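Local coordinates for protein putative uronate isomerase (Thermotoga maritima, PDB 4NAR) that may act as a lactate racemase, interconverting the two enantiomers of lactate, at residues E281-Q293 / K347-A359. Residues are numbered along the deposited sequence; the frame is centred on the assembly and turned at random.
Sequences EVWTAGKGSYKLQ and KNVAAHVINVRGA. With SO4 (sulfate ion), chain B; SO4 (sulfate ion), chain C.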
ATOM      1  N   GLU A 281     -13.054   0.002   0.570  1.00 22.10           N
ATOM      2  CA  GLU A 281     -13.430   1.060   1.483  1.00 26.43           C
ATOM      3  C   GLU A 281     -12.626   2.272   1.078  1.00 23.84           C
ATOM      4  O   GLU A 281     -11.696   2.160   0.260  1.00 18.23           O
ATOM      5  CB  GLU A 281     -13.065   0.655   2.909  1.00 34.17           C
ATOM      6  CG  GLU A 281     -11.571   0.455   3.086  1.00 41.52           C
ATOM      7  CD  GLU A 281     -11.208  -0.559   4.169  1.00 52.61           C
ATOM      8  OE1 GLU A 281     -12.124  -1.199   4.738  1.00 52.23           O
ATOM      9  OE2 GLU A 281      -9.991  -0.724   4.441  1.00 64.08           O
ATOM     10  N   VAL A 282     -12.978   3.425   1.643  1.00 22.53           N
ATOM     11  CA  VAL A 282     -12.342   4.688   1.257  1.00 21.95           C
ATOM     12  C   VAL A 282     -10.820   4.668   1.486  1.00 26.18           C
ATOM     13  O   VAL A 282     -10.049   5.220   0.682  1.00 29.76           O
ATOM     14  CB  VAL A 282     -12.995   5.882   1.970  1.00 23.49           C
ATOM     15  CG1 VAL A 282     -12.349   7.181   1.529  1.00 19.70           C
ATOM     16  CG2 VAL A 282     -14.506   5.904   1.669  1.00 27.94           C
ATOM     17  N   TRP A 283     -10.402   3.997   2.560  1.00 22.67           N
ATOM     18  CA  TRP A 283      -8.986   3.837   2.884  1.00 23.04           C
ATOM     19  C   TRP A 283      -8.166   3.438   1.662  1.00 14.81           C
ATOM     20  O   TRP A 283      -7.099   3.995   1.435  1.00 23.65           O
ATOM     21  CB  TRP A 283      -8.793   2.786   3.978  1.00 22.80           C
ATOM     22  CG  TRP A 283      -7.455   2.861   4.686  1.00 23.08           C
ATOM     23  CD1 TRP A 283      -6.375   2.026   4.523  1.00 22.94           C
ATOM     24  CD2 TRP A 283      -7.077   3.809   5.694  1.00 19.71           C
ATOM     25  NE1 TRP A 283      -5.352   2.403   5.371  1.00 16.93           N
ATOM     26  CE2 TRP A 283      -5.757   3.493   6.099  1.00 20.92           C
ATOM     27  CE3 TRP A 283      -7.734   4.888   6.306  1.00 14.95           C
ATOM     28  CZ2 TRP A 283      -5.075   4.233   7.087  1.00 25.61           C
ATOM     29  CZ3 TRP A 283      -7.065   5.614   7.285  1.00 14.76           C
ATOM     30  CH2 TRP A 283      -5.743   5.291   7.659  1.00 22.47           C
ATOM     31  N   THR A 284      -8.650   2.484   0.871  1.00 13.76           N
ATOM     32  CA  THR A 284      -7.938   2.148  -0.356  1.00 15.18           C
ATOM     33  C   THR A 284      -8.452   2.890  -1.595  1.00 26.26           C
ATOM     34  O   THR A 284      -7.660   3.212  -2.497  1.00 26.76           O
ATOM     35  CB  THR A 284      -7.926   0.648  -0.630  1.00 19.74           C
ATOM     36  OG1 THR A 284      -9.265   0.132  -0.528  1.00 31.49           O
ATOM     37  CG2 THR A 284      -7.010  -0.054   0.356  1.00 23.11           C
ATOM     38  N   ALA A 285      -9.754   3.170  -1.652  1.00 19.41           N
ATOM     39  CA  ALA A 285     -10.292   3.845  -2.834  1.00 18.56           C
ATOM     40  C   ALA A 285      -9.749   5.276  -2.951  1.00 24.53           C
ATOM     41  O   ALA A 285      -9.788   5.878  -4.040  1.00 19.93           O
ATOM     42  CB  ALA A 285     -11.794   3.838  -2.834  1.00 19.38           C
ATOM     43  N   GLY A 286      -9.224   5.796  -1.837  1.00 25.08           N
ATOM     44  CA  GLY A 286      -8.557   7.093  -1.816  1.00 26.49           C
ATOM     45  C   GLY A 286      -7.384   7.200  -2.794  1.00 21.40           C
ATOM     46  O   GLY A 286      -6.996   8.317  -3.171  1.00 23.40           O
ATOM     47  N   LYS A 287      -6.820   6.056  -3.200  1.00 18.52           N
ATOM     48  CA  LYS A 287      -5.822   6.009  -4.290  1.00 23.85           C
ATOM     49  C   LYS A 287      -6.257   6.790  -5.541  1.00 22.71           C
ATOM     50  O   LYS A 287      -5.420   7.329  -6.276  1.00 21.17           O
ATOM     51  CB  LYS A 287      -5.508   4.562  -4.679  1.00 23.99           C
ATOM     52  CG  LYS A 287      -4.293   3.972  -3.970  1.00 30.67           C
ATOM     53  CD  LYS A 287      -4.461   2.468  -3.738  1.00 35.33           C
ATOM     54  CE  LYS A 287      -3.181   1.848  -3.205  1.00 32.05           C
ATOM     55  NZ  LYS A 287      -2.676   2.564  -1.986  1.00 31.72           N
ATOM     56  N   GLY A 288      -7.571   6.847  -5.763  1.00 19.19           N
ATOM     57  CA  GLY A 288      -8.138   7.643  -6.836  1.00 22.88           C
ATOM     58  C   GLY A 288      -7.767   9.110  -6.740  1.00 23.71           C
ATOM     59  O   GLY A 288      -7.480   9.746  -7.761  1.00 23.36           O
ATOM     60  N   SER A 289      -7.771   9.657  -5.525  1.00 19.95           N
ATOM     61  CA  SER A 289      -7.311  11.032  -5.336  1.00 16.94           C
ATOM     62  C   SER A 289      -5.771  11.159  -5.409  1.00 24.22           C
ATOM     63  O   SER A 289      -5.247  12.028  -6.137  1.00 24.96           O
ATOM     64  CB  SER A 289      -7.845  11.605  -4.027  1.00 13.89           C
ATOM     65  OG  SER A 289      -7.196  12.825  -3.692  1.00 21.46           O
ATOM     66  N   TYR A 290      -5.049  10.295  -4.683  1.00 22.18           N
ATOM     67  CA  TYR A 290      -3.582  10.415  -4.606  1.00 20.83           C
ATOM     68  C   TYR A 290      -2.916  10.415  -5.982  1.00 25.01           C
ATOM     69  O   TYR A 290      -1.948  11.154  -6.207  1.00 23.79           O
ATOM     70  CB  TYR A 290      -2.939   9.289  -3.791  1.00 16.97           C
ATOM     71  CG  TYR A 290      -3.666   8.886  -2.534  1.00 20.89           C
ATOM     72  CD1 TYR A 290      -4.273   9.831  -1.708  1.00 14.94           C
ATOM     73  CD2 TYR A 290      -3.746   7.548  -2.165  1.00 23.44           C
ATOM     74  CE1 TYR A 290      -4.931   9.449  -0.559  1.00 15.65           C
ATOM     75  CE2 TYR A 290      -4.409   7.153  -1.011  1.00 23.90           C
ATOM     76  CZ  TYR A 290      -5.002   8.108  -0.212  1.00 19.34           C
ATOM     77  OH  TYR A 290      -5.668   7.715   0.931  1.00 21.97           O
ATOM     78  N   LYS A 291      -3.409   9.574  -6.893  1.00 24.59           N
ATOM     79  CA  LYS A 291      -2.747   9.417  -8.196  1.00 24.25           C
ATOM     80  C   LYS A 291      -2.913  10.631  -9.103  1.00 26.84           C
ATOM     81  O   LYS A 291      -2.276  10.711 -10.158  1.00 28.04           O
ATOM     82  CB  LYS A 291      -3.217   8.156  -8.928  1.00 22.45           C
ATOM     83  CG  LYS A 291      -2.885   6.858  -8.200  1.00 26.03           C
ATOM     84  CD  LYS A 291      -1.403   6.766  -7.890  1.00 25.70           C
ATOM     85  CE  LYS A 291      -0.889   5.341  -8.070  1.00 36.07           C
ATOM     86  NZ  LYS A 291      -1.405   4.333  -7.082  1.00 23.79           N
ATOM     87  N   LEU A 292      -3.742  11.583  -8.675  1.00 26.65           N
ATOM     88  CA  LEU A 292      -4.000  12.774  -9.473  1.00 25.06           C
ATOM     89  C   LEU A 292      -3.450  14.062  -8.840  1.00 27.89           C
ATOM     90  O   LEU A 292      -3.824  15.163  -9.250  1.00 29.61           O
ATOM     91  CB  LEU A 292      -5.506  12.897  -9.734  1.00 23.26           C
ATOM     92  CG  LEU A 292      -6.110  11.720 -10.534  1.00 26.33           C
ATOM     93  CD1 LEU A 292      -7.645  11.772 -10.596  1.00 15.70           C
ATOM     94  CD2 LEU A 292      -5.496  11.633 -11.952  1.00 22.20           C
ATOM     95  N   GLN A 293      -2.552  13.933  -7.865  1.00 26.03           N
ATOM     96  CA  GLN A 293      -2.124  15.105  -7.079  1.00 22.58           C
ATOM     97  C   GLN A 293      -0.761  15.724  -7.406  1.00 29.73           C
ATOM     98  O   GLN A 293      -0.350  16.681  -6.741  1.00 34.47           O
ATOM     99  CB  GLN A 293      -2.189  14.805  -5.579  1.00 19.13           C
ATOM    100  CG  GLN A 293      -3.604  14.708  -5.032  1.00 18.14           C
ATOM    101  CD  GLN A 293      -3.627  14.533  -3.520  1.00 21.01           C
ATOM    102  OE1 GLN A 293      -2.798  15.114  -2.790  1.00 16.68           O
ATOM    103  NE2 GLN A 293      -4.570  13.712  -3.041  1.00 17.63           N
ATOM    104  N   LYS A 347      -2.321   9.398  14.179  1.00 26.21           N
ATOM    105  CA  LYS A 347      -1.656  10.084  13.077  1.00 26.55           C
ATOM    106  C   LYS A 347      -1.772   9.409  11.706  1.00 26.93           C
ATOM    107  O   LYS A 347      -1.594  10.072  10.667  1.00 27.69           O
ATOM    108  CB  LYS A 347      -0.194  10.360  13.440  1.00 27.37           C
ATOM    109  CG  LYS A 347      -0.056  11.528  14.410  1.00 23.84           C
ATOM    110  CD  LYS A 347       1.366  11.700  14.899  1.00 34.81           C
ATOM    111  CE  LYS A 347       1.436  12.776  15.979  1.00 33.99           C
ATOM    112  NZ  LYS A 347       1.705  14.099  15.372  1.00 44.68           N
ATOM    113  N   ASN A 348      -2.074   8.110  11.700  1.00 27.93           N
ATOM    114  CA  ASN A 348      -2.291   7.370  10.459  1.00 22.96           C
ATOM    115  C   ASN A 348      -3.590   7.873   9.807  1.00 19.13           C
ATOM    116  O   ASN A 348      -3.591   8.299   8.642  1.00 22.01           O
ATOM    117  CB  ASN A 348      -2.338   5.851  10.735  1.00 25.08           C
ATOM    118  CG  ASN A 348      -2.182   4.994   9.463  1.00 26.65           C
ATOM    119  OD1 ASN A 348      -2.290   5.482   8.321  1.00 25.64           O
ATOM    120  ND2 ASN A 348      -1.937   3.701   9.666  1.00 26.46           N
ATOM    121  N   VAL A 349      -4.681   7.841  10.569  1.00 18.08           N
ATOM    122  CA  VAL A 349      -5.932   8.490  10.168  1.00 22.84           C
ATOM    123  C   VAL A 349      -5.725   9.970   9.788  1.00 24.79           C
ATOM    124  O   VAL A 349      -6.256  10.443   8.768  1.00 19.32           O
ATOM    125  CB  VAL A 349      -6.988   8.407  11.292  1.00 21.39           C
ATOM    126  CG1 VAL A 349      -8.239   9.227  10.932  1.00 17.86           C
ATOM    127  CG2 VAL A 349      -7.342   6.950  11.585  1.00 13.46           C
ATOM    128  N   ALA A 350      -4.958  10.694  10.604  1.00 18.54           N
ATOM    129  CA  ALA A 350      -4.677  12.095  10.307  1.00 27.37           C
ATOM    130  C   ALA A 350      -4.012  12.227   8.937  1.00 27.28           C
ATOM    131  O   ALA A 350      -4.415  13.060   8.109  1.00 23.36           O
ATOM    132  CB  ALA A 350      -3.795  12.726  11.401  1.00 27.65           C
ATOM    133  N   ALA A 351      -2.996  11.402   8.693  1.00 21.03           N
ATOM    134  CA  ALA A 351      -2.291  11.455   7.412  1.00 21.40           C
ATOM    135  C   ALA A 351      -3.236  11.090   6.250  1.00 19.45           C
ATOM    136  O   ALA A 351      -3.217  11.732   5.188  1.00 17.59           O
ATOM    137  CB  ALA A 351      -1.045  10.538   7.436  1.00 12.81           C
ATOM    138  N   HIS A 352      -4.066  10.069   6.466  1.00 15.83           N
ATOM    139  CA  HIS A 352      -4.990   9.578   5.439  1.00 22.49           C
ATOM    140  C   HIS A 352      -5.922  10.681   4.923  1.00 19.96           C
ATOM    141  O   HIS A 352      -6.073  10.901   3.714  1.00 18.10           O
ATOM    142  CB  HIS A 352      -5.841   8.452   6.017  1.00 21.99           C
ATOM    143  CG  HIS A 352      -7.124   8.216   5.268  1.00 23.36           C
ATOM    144  ND1 HIS A 352      -7.168   7.613   4.033  1.00 23.32           N
ATOM    145  CD2 HIS A 352      -8.410   8.488   5.608  1.00 20.04           C
ATOM    146  CE1 HIS A 352      -8.433   7.524   3.631  1.00 12.42           C
ATOM    147  NE2 HIS A 352      -9.197   8.052   4.563  1.00 25.11           N
ATOM    148  N   VAL A 353      -6.548  11.354   5.878  1.00 19.62           N
ATOM    149  CA  VAL A 353      -7.472  12.447   5.622  1.00 25.45           C
ATOM    150  C   VAL A 353      -6.831  13.581   4.775  1.00 20.77           C
ATOM    151  O   VAL A 353      -7.400  14.022   3.784  1.00 21.77           O
ATOM    152  CB  VAL A 353      -8.061  12.913   6.990  1.00 28.08           C
ATOM    153  CG1 VAL A 353      -8.104  14.416   7.106  1.00 34.77           C
ATOM    154  CG2 VAL A 353      -9.415  12.235   7.239  1.00 16.73           C
ATOM    155  N   ILE A 354      -5.636  14.024   5.140  1.00 20.04           N
ATOM    156  CA  ILE A 354      -4.923  15.016   4.344  1.00 20.03           C
ATOM    157  C   ILE A 354      -4.619  14.455   2.960  1.00 22.60           C
ATOM    158  O   ILE A 354      -4.802  15.138   1.942  1.00 22.78           O
ATOM    159  CB  ILE A 354      -3.586  15.394   4.992  1.00 19.88           C
ATOM    160  CG1 ILE A 354      -3.803  15.944   6.410  1.00 17.82           C
ATOM    161  CG2 ILE A 354      -2.824  16.401   4.104  1.00 17.89           C
ATOM    162  CD1 ILE A 354      -2.506  16.088   7.238  1.00 15.28           C
ATOM    163  N   ASN A 355      -4.139  13.215   2.933  1.00 18.26           N
ATOM    164  CA  ASN A 355      -3.823  12.538   1.687  1.00 19.08           C
ATOM    165  C   ASN A 355      -4.991  12.553   0.688  1.00 21.64           C
ATOM    166  O   ASN A 355      -4.819  12.893  -0.497  1.00 17.06           O
ATOM    167  CB  ASN A 355      -3.367  11.110   1.982  1.00 21.44           C
ATOM    168  CG  ASN A 355      -1.906  11.044   2.430  1.00 23.31           C
ATOM    169  OD1 ASN A 355      -1.098  11.931   2.092  1.00 25.67           O
ATOM    170  ND2 ASN A 355      -1.556   9.986   3.176  1.00 14.64           N
ATOM    171  N   VAL A 356      -6.176  12.194   1.173  1.00 22.14           N
ATOM    172  CA  VAL A 356      -7.368  12.223   0.341  1.00 19.64           C
ATOM    173  C   VAL A 356      -7.773  13.652  -0.066  1.00 24.66           C
ATOM    174  O   VAL A 356      -7.999  13.923  -1.263  1.00 22.37           O
ATOM    175  CB  VAL A 356      -8.564  11.541   1.021  1.00 25.35           C
ATOM    176  CG1 VAL A 356      -9.839  11.750   0.181  1.00 20.12           C
ATOM    177  CG2 VAL A 356      -8.289  10.046   1.250  1.00 23.94           C
ATOM    178  N   ARG A 357      -7.845  14.563   0.908  1.00 16.74           N
ATOM    179  CA  ARG A 357      -8.412  15.889   0.649  1.00 24.52           C
ATOM    180  C   ARG A 357      -7.542  16.749  -0.277  1.00 23.62           C
ATOM    181  O   ARG A 357      -8.060  17.539  -1.083  1.00 24.40           O
ATOM    182  CB  ARG A 357      -8.735  16.648   1.945  1.00 15.68           C
ATOM    183  CG  ARG A 357      -9.675  17.815   1.699  1.00 16.43           C
ATOM    184  CD  ARG A 357     -11.034  17.306   1.182  1.00 16.44           C
ATOM    185  NE  ARG A 357     -11.926  18.352   0.658  1.00 23.55           N
ATOM    186  CZ  ARG A 357     -11.820  18.903  -0.557  1.00 29.32           C
ATOM    187  NH1 ARG A 357     -10.839  18.538  -1.393  1.00 26.56           N
ATOM    188  NH2 ARG A 357     -12.694  19.831  -0.945  1.00 22.10           N
ATOM    189  N   GLY A 358      -6.225  16.578  -0.172  1.00 19.01           N
ATOM    190  CA  GLY A 358      -5.305  17.322  -1.012  1.00 20.06           C
ATOM    191  C   GLY A 358      -4.949  18.704  -0.483  1.00 24.58           C
ATOM    192  O   GLY A 358      -5.269  19.062   0.662  1.00 32.95           O
ATOM    193  N   ALA A 359      -4.287  19.487  -1.331  1.00 23.75           N
ATOM    194  CA  ALA A 359      -3.837  20.830  -0.983  1.00 24.03           C
ATOM    195  C   ALA A 359      -5.003  21.750  -0.643  1.00 29.43           C
ATOM    196  O   ALA A 359      -6.103  21.606  -1.189  1.00 32.20           O
ATOM    197  CB  ALA A 359      -3.026  21.430  -2.133  1.00 21.55           C
TER
HETATM  198  S   SO4 B 501      -1.855   0.989   6.092  1.00 31.62           S
HETATM  199  O1  SO4 B 501      -0.445   1.415   6.062  1.00 33.24           O
HETATM  200  O2  SO4 B 501      -1.913  -0.482   6.097  1.00 33.74           O
HETATM  201  O3  SO4 B 501      -2.501   1.542   7.290  1.00 28.25           O
HETATM  202  O4  SO4 B 501      -2.548   1.504   4.891  1.00 36.75           O
HETATM  203  S   SO4 C 502      -1.085  -0.447  -0.296  1.00 48.68           S
HETATM  204  O1  SO4 C 502       0.342  -0.724  -0.565  1.00 44.25           O
HETATM  205  O2  SO4 C 502      -1.680  -1.590   0.422  1.00 52.22           O
HETATM  206  O3  SO4 C 502      -1.277   0.763   0.520  1.00 38.65           O
HETATM  207  O4  SO4 C 502      -1.747  -0.277  -1.594  1.00 60.25           O
HETATM  208  O   HOH W   1      -4.791   5.629   2.650  1.00 18.74           O
HETATM  209  O   HOH W   2      -2.621  17.806  -3.009  1.00 20.03           O
HETATM  210  O   HOH W   3      -2.615  15.387   0.151  1.00 23.76           O
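Q293 NE2 gives two hydrogen bonds near the C-terminal end of helix 347-357. One reaches N355 O at 2.7 Å, almost straight (167°) and in the amide plane of Q293. The other goes to S289 OG and is more bent. S289 OG in turn donates to V356 O at 2.8 Å, so two carbonyls of the last helical turn receive side-chain donors. Water 2 donates to OE1 of the same amide and accepts from A359 N.

The edge of the Y290 ring meets N355 O and V356 N, and G286 O sits over one face. Its OH reaches V356 CG2 at 3.5 Å and shares water 1 with W283 O.

Farther along, W283 and H352 form an offset stack, with planes at 28°. W283 CE3 lies over the centre of the H352 ring, 3.5 Å above its plane. H352 NE2 is hydrogen-bonded to Y329 OH. W283 CG is anti to its backbone N (chi1 -161°), which carries the indole toward the helix. W283 NE1 and N348 ND2 both donate to one sulfate, which T72 and H180 also bind. This anion, probably from the crystallisation liquor, marks a site where both segments offer N-H donors, consistent with a pocket for an anionic ligand.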